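Side-chain contact in solute-binding protein Csal_2479 (Chromohalobacter salexigens, PDB 4P1L), which binds D-glucuronate and probably serves as the periplasmic component of a tripartite ATP-independent (TRAP) sugar-acid transport system: residues 211-216 with 278-283. Sequence-based numbering, arbitrary orientation.
Sequences SYESSG and QKILDA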
# COMPACT_ATOMS: atom_id res chain seq x y z
N SER A 211 -0.61 -10.39 1.28
CA SER A 211 0.72 -10.33 0.68
C SER A 211 1.63 -11.38 1.29
O SER A 211 2.33 -12.09 0.56
CB SER A 211 1.31 -8.94 0.87
OG SER A 211 0.70 -8.01 -0.02
N TYR A 212 1.61 -11.45 2.62
CA TYR A 212 2.39 -12.42 3.37
C TYR A 212 2.12 -13.82 2.84
O TYR A 212 3.04 -14.59 2.66
CB TYR A 212 2.00 -12.30 4.83
CG TYR A 212 2.61 -13.29 5.80
CD1 TYR A 212 3.98 -13.41 5.94
CD2 TYR A 212 1.80 -14.07 6.63
CE1 TYR A 212 4.53 -14.31 6.88
CE2 TYR A 212 2.33 -14.94 7.56
CZ TYR A 212 3.69 -15.05 7.69
OH TYR A 212 4.19 -15.93 8.63
N GLU A 213 0.86 -14.11 2.55
CA GLU A 213 0.44 -15.42 2.04
C GLU A 213 0.75 -15.60 0.55
O GLU A 213 1.48 -16.54 0.17
CB GLU A 213 -1.05 -15.67 2.35
CG GLU A 213 -1.63 -16.92 1.65
CD GLU A 213 -2.20 -16.63 0.26
OE1 GLU A 213 -3.02 -15.70 0.12
OE2 GLU A 213 -1.85 -17.35 -0.72
N SER A 214 0.25 -14.69 -0.30
CA SER A 214 0.39 -14.86 -1.74
C SER A 214 1.83 -14.83 -2.22
O SER A 214 2.18 -15.55 -3.15
CB SER A 214 -0.44 -13.84 -2.53
OG SER A 214 -0.00 -12.51 -2.30
N SER A 215 2.68 -14.03 -1.58
CA SER A 215 4.10 -13.96 -1.92
C SER A 215 4.90 -15.20 -1.53
O SER A 215 6.02 -15.38 -1.99
CB SER A 215 4.77 -12.80 -1.20
OG SER A 215 4.80 -13.09 0.20
N GLY A 216 4.34 -16.02 -0.65
CA GLY A 216 5.03 -17.20 -0.14
C GLY A 216 5.93 -16.93 1.06
O GLY A 216 6.62 -17.83 1.52
N GLN A 278 -6.60 -18.08 7.13
CA GLN A 278 -6.90 -19.48 7.39
C GLN A 278 -5.85 -20.37 6.73
O GLN A 278 -5.43 -21.39 7.29
CB GLN A 278 -8.30 -19.86 6.90
CG GLN A 278 -8.79 -21.20 7.50
CD GLN A 278 -8.65 -21.27 9.03
OE1 GLN A 278 -9.17 -20.41 9.76
NE2 GLN A 278 -7.91 -22.27 9.51
N LYS A 279 -5.43 -19.98 5.54
CA LYS A 279 -4.43 -20.76 4.83
C LYS A 279 -3.10 -20.79 5.59
O LYS A 279 -2.51 -21.84 5.79
CB LYS A 279 -4.22 -20.21 3.42
CG LYS A 279 -3.01 -20.80 2.71
CD LYS A 279 -2.99 -20.38 1.25
CE LYS A 279 -1.73 -20.88 0.56
NZ LYS A 279 -1.50 -20.22 -0.78
N ILE A 280 -2.64 -19.64 6.05
CA ILE A 280 -1.37 -19.61 6.76
C ILE A 280 -1.50 -20.30 8.12
O ILE A 280 -0.56 -20.97 8.57
CB ILE A 280 -0.82 -18.16 6.90
CG1 ILE A 280 -1.74 -17.31 7.76
CG2 ILE A 280 -0.63 -17.53 5.54
CD1 ILE A 280 -1.14 -15.94 8.08
N LEU A 281 -2.66 -20.21 8.77
CA LEU A 281 -2.83 -20.94 10.02
C LEU A 281 -2.79 -22.43 9.77
O LEU A 281 -2.13 -23.16 10.51
CB LEU A 281 -4.12 -20.56 10.74
CG LEU A 281 -4.11 -19.24 11.50
CD1 LEU A 281 -5.50 -18.95 11.99
CD2 LEU A 281 -3.12 -19.29 12.67
N ASP A 282 -3.48 -22.90 8.73
CA ASP A 282 -3.48 -24.33 8.42
C ASP A 282 -2.07 -24.84 8.10
O ASP A 282 -1.79 -26.04 8.25
CB ASP A 282 -4.42 -24.64 7.26
CG ASP A 282 -5.88 -24.51 7.65
OD1 ASP A 282 -6.15 -24.40 8.86
OD2 ASP A 282 -6.74 -24.50 6.75
N ALA A 283 -1.20 -23.93 7.67
CA ALA A 283 0.18 -24.28 7.33
C ALA A 283 1.13 -24.29 8.54
O ALA A 283 2.31 -24.58 8.40
CB ALA A 283 0.71 -23.34 6.27
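Tyr-212 and Glu-213 meet Ile-280 and Lys-279 where the short helix 209-214, which brings Ser-211 to the glucuronate pocket, packs against the C-terminal end of helix 248-282, the long helix of this TRAP solute-binding fold. Ile-280 sets one branch against each neighbour. Ile-280 CD1 lies in the plane of the Tyr-212 ring, at its edge, 3.6 Å from Tyr-212 CE2, and the two side chains cross at about a right angle. The ring's hydroxyl is bonded to the carbonyl O of Ala-221. Ile-280 CG2, the other branch, packs on Glu-213 CB at 3.7 Å. Glu-213 lies across the extended Lys-279 side chain, because its chi1 of 170° carries CG opposite the backbone N and chi2 then bends the chain; Glu-213 CG touches Lys-279 CD at 3.7 Å. Beyond this, Lys-279 NZ forms a salt bridge with Glu-213 OE2 at 2.9 Å, approaching on the anti side, 32° out of the carboxylate plane. A glutamine in place of Glu-213 would probably cost the salt bridge and leave the Lys-279 ammonium without this countercharge. The Glu-213 carboxylate is shared: OE1 bonds to Ser-276 OG, about one turn before Lys-279 and Ile-280 on the long helix.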